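PDB 3G2B: PqqA binding protein from Xanthomonas campestris pv. campestris, which probably binds the precursor peptide PqqA and presents it to PqqE during biosynthesis of the cofactor pyrroloquinoline quinone. Local coordinates for residues Q60-L65 with E75-V80. Sequence-based numbering, arbitrary orientation.
Sequences QIAQTL and EIETDV
Ala62 sets its methyl directly against the backbone of the facing helix, with CB 3.5 Å from Glu77 CA. Three groups close in around this point. Glu77 CB lies 3.8 Å from Ala62 CB, and Ile76 CG2 lies 4.0 Å from Ala62 CB. One turn on from Ile76, Val80 CG2 comes within 4.1 Å of Ala62 CB. The Ile76 methyl is shared, since CG2 also rests 3.8 Å from Ala62 O and 4.3 Å from Leu65 CB. It gets there because CG2 is anti to the backbone N of Ile76. Glu77 meets Ala62 mainly through CA and CB; with CG anti to the backbone N (chi1 -177°), its extended chain runs along the contact's edge past Ala59, where OE2 forms a salt bridge with Arg9 of the second subunit. Ile76 also packs on Ala66 and Ala71, Leu65 on Val47, Val48 and Arg51 of helix 44-51, and Val80 on Leu58. Successive helices 58-68 and 73-89, joined by a short connection, thus pack with local axes 8.5 Å apart and N-to-C directions 133° apart, nearer antiparallel than parallel, consistent with the PqqD family's helix-turn-helix relationship. The 4.9 Å between Ala62 CA and Glu77 CA is consistent with small alanine against backbone; the joint rests on apolar packing, with polar pairing at its margin.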
ATOM      1  N   GLN A  60     -24.084   4.261   5.821  1.00  9.79           N
ATOM      2  CA  GLN A  60     -25.113   3.229   5.757  1.00  9.37           C
ATOM      3  C   GLN A  60     -24.663   1.964   6.476  1.00 10.16           C
ATOM      4  O   GLN A  60     -25.439   1.335   7.189  1.00 10.22           O
ATOM      5  CB  GLN A  60     -25.446   2.910   4.299  1.00 10.41           C
ATOM      6  CG  GLN A  60     -26.161   4.044   3.586  1.00 12.19           C
ATOM      7  CD  GLN A  60     -26.356   3.775   2.102  1.00 15.94           C
ATOM      8  OE1 GLN A  60     -25.390   3.661   1.347  1.00 16.06           O
ATOM      9  NE2 GLN A  60     -27.613   3.673   1.676  1.00 19.87           N
ATOM     10  N   ILE A  61     -23.405   1.590   6.286  1.00  9.41           N
ATOM     11  CA  ILE A  61     -22.887   0.397   6.941  1.00 10.05           C
ATOM     12  C   ILE A  61     -22.948   0.560   8.459  1.00  9.81           C
ATOM     13  O   ILE A  61     -23.350  -0.359   9.173  1.00  9.33           O
ATOM     14  CB  ILE A  61     -21.436   0.109   6.495  1.00  9.40           C
ATOM     15  CG1 ILE A  61     -21.434  -0.333   5.027  1.00 12.12           C
ATOM     16  CG2 ILE A  61     -20.816  -0.970   7.383  1.00 11.36           C
ATOM     17  CD1 ILE A  61     -20.053  -0.471   4.419  1.00 11.03           C
ATOM     18  N   ALA A  62     -22.566   1.735   8.946  1.00 10.11           N
ATOM     19  CA  ALA A  62     -22.576   1.995  10.384  1.00  9.39           C
ATOM     20  C   ALA A  62     -23.993   1.999  10.950  1.00  8.82           C
ATOM     21  O   ALA A  62     -24.235   1.462  12.029  1.00  9.12           O
ATOM     22  CB  ALA A  62     -21.895   3.321  10.679  1.00  7.74           C
ATOM     23  N   GLN A  63     -24.924   2.616  10.225  1.00  8.48           N
ATOM     24  CA  GLN A  63     -26.315   2.671  10.670  1.00  9.74           C
ATOM     25  C   GLN A  63     -26.881   1.254  10.784  1.00 10.03           C
ATOM     26  O   GLN A  63     -27.532   0.915  11.771  1.00 10.29           O
ATOM     27  CB  GLN A  63     -27.144   3.494   9.682  1.00  9.24           C
ATOM     28  CG  GLN A  63     -28.659   3.247   9.751  1.00  9.99           C
ATOM     29  CD  GLN A  63     -29.300   3.710  11.047  1.00 12.43           C
ATOM     30  OE1 GLN A  63     -30.436   3.333  11.353  1.00 14.41           O
ATOM     31  NE2 GLN A  63     -28.595   4.539  11.805  1.00  7.86           N
ATOM     32  N   THR A  64     -26.609   0.432   9.774  1.00 10.33           N
ATOM     33  CA  THR A  64     -27.074  -0.953   9.745  1.00 11.98           C
ATOM     34  C   THR A  64     -26.496  -1.747  10.913  1.00 11.24           C
ATOM     35  O   THR A  64     -27.230  -2.375  11.680  1.00 12.29           O
ATOM     36  CB  THR A  64     -26.664  -1.646   8.421  1.00 13.85           C
ATOM     37  OG1 THR A  64     -27.341  -1.016   7.325  1.00 15.48           O
ATOM     38  CG2 THR A  64     -27.019  -3.126   8.447  1.00 16.14           C
ATOM     39  N   LEU A  65     -25.177  -1.713  11.054  1.00 12.38           N
ATOM     40  CA  LEU A  65     -24.523  -2.451  12.131  1.00 11.21           C
ATOM     41  C   LEU A  65     -24.922  -1.978  13.525  1.00 11.38           C
ATOM     42  O   LEU A  65     -25.122  -2.793  14.428  1.00 11.22           O
ATOM     43  CB  LEU A  65     -23.002  -2.377  11.980  1.00 12.24           C
ATOM     44  CG  LEU A  65     -22.427  -3.051  10.732  1.00 14.89           C
ATOM     45  CD1 LEU A  65     -20.902  -3.034  10.800  1.00 13.75           C
ATOM     46  CD2 LEU A  65     -22.938  -4.486  10.644  1.00 15.77           C
ATOM     47  N   GLU A  75     -20.803   6.182  17.534  1.00 10.53           N
ATOM     48  CA  GLU A  75     -19.616   5.421  17.907  1.00 10.08           C
ATOM     49  C   GLU A  75     -19.210   4.443  16.809  1.00  9.93           C
ATOM     50  O   GLU A  75     -18.041   4.363  16.433  1.00  8.61           O
ATOM     51  CB  GLU A  75     -19.877   4.653  19.207  1.00 12.57           C
ATOM     52  CG  GLU A  75     -19.958   5.547  20.435  1.00 17.81           C
ATOM     53  CD  GLU A  75     -20.353   4.798  21.693  1.00 21.00           C
ATOM     54  OE1 GLU A  75     -19.949   3.624  21.839  1.00 20.80           O
ATOM     55  OE2 GLU A  75     -21.055   5.395  22.544  1.00 22.71           O
ATOM     56  N   ILE A  76     -20.178   3.689  16.302  1.00 10.20           N
ATOM     57  CA  ILE A  76     -19.893   2.725  15.255  1.00  9.40           C
ATOM     58  C   ILE A  76     -19.408   3.412  13.973  1.00  8.71           C
ATOM     59  O   ILE A  76     -18.511   2.912  13.296  1.00  8.98           O
ATOM     60  CB  ILE A  76     -21.138   1.857  14.954  1.00  9.00           C
ATOM     61  CG1 ILE A  76     -21.512   1.032  16.197  1.00 10.66           C
ATOM     62  CG2 ILE A  76     -20.863   0.934  13.774  1.00  9.71           C
ATOM     63  CD1 ILE A  76     -20.400   0.124  16.704  1.00 11.20           C
ATOM     64  N   GLU A  77     -19.981   4.567  13.641  1.00  8.12           N
ATOM     65  CA  GLU A  77     -19.545   5.269  12.438  1.00  8.51           C
ATOM     66  C   GLU A  77     -18.073   5.649  12.571  1.00  8.60           C
ATOM     67  O   GLU A  77     -17.297   5.512  11.629  1.00  7.88           O
ATOM     68  CB  GLU A  77     -20.399   6.519  12.193  1.00  8.36           C
ATOM     69  CG  GLU A  77     -20.020   7.250  10.903  1.00  8.70           C
ATOM     70  CD  GLU A  77     -21.029   8.311  10.491  1.00  9.50           C
ATOM     71  OE1 GLU A  77     -20.640   9.496  10.374  1.00 11.56           O
ATOM     72  OE2 GLU A  77     -22.205   7.958  10.270  1.00 10.30           O
ATOM     73  N   THR A  78     -17.678   6.119  13.750  1.00  8.19           N
ATOM     74  CA  THR A  78     -16.281   6.478  13.955  1.00  9.25           C
ATOM     75  C   THR A  78     -15.391   5.253  13.732  1.00  9.41           C
ATOM     76  O   THR A  78     -14.372   5.332  13.049  1.00  9.57           O
ATOM     77  CB  THR A  78     -16.048   7.016  15.385  1.00  8.68           C
ATOM     78  OG1 THR A  78     -16.578   8.340  15.483  1.00  9.89           O
ATOM     79  CG2 THR A  78     -14.563   7.040  15.726  1.00 11.82           C
ATOM     80  N   ASP A  79     -15.790   4.123  14.307  1.00  9.93           N
ATOM     81  CA  ASP A  79     -15.022   2.893  14.178  1.00 10.86           C
ATOM     82  C   ASP A  79     -14.941   2.412  12.730  1.00 10.14           C
ATOM     83  O   ASP A  79     -13.881   1.967  12.270  1.00 10.76           O
ATOM     84  CB  ASP A  79     -15.625   1.809  15.077  1.00 11.81           C
ATOM     85  CG  ASP A  79     -15.259   2.000  16.546  1.00 14.38           C
ATOM     86  OD1 ASP A  79     -14.822   3.109  16.924  1.00 14.91           O
ATOM     87  OD2 ASP A  79     -15.407   1.041  17.326  1.00 18.30           O
ATOM     88  N   VAL A  80     -16.056   2.511  12.012  1.00  9.26           N
ATOM     89  CA  VAL A  80     -16.099   2.094  10.614  1.00  8.64           C
ATOM     90  C   VAL A  80     -15.174   2.967   9.779  1.00  9.66           C
ATOM     91  O   VAL A  80     -14.423   2.475   8.942  1.00  8.92           O
ATOM     92  CB  VAL A  80     -17.542   2.177  10.046  1.00  8.19           C
ATOM     93  CG1 VAL A  80     -17.529   1.966   8.532  1.00 10.20           C
ATOM     94  CG2 VAL A  80     -18.414   1.131  10.707  1.00  9.88           C
TER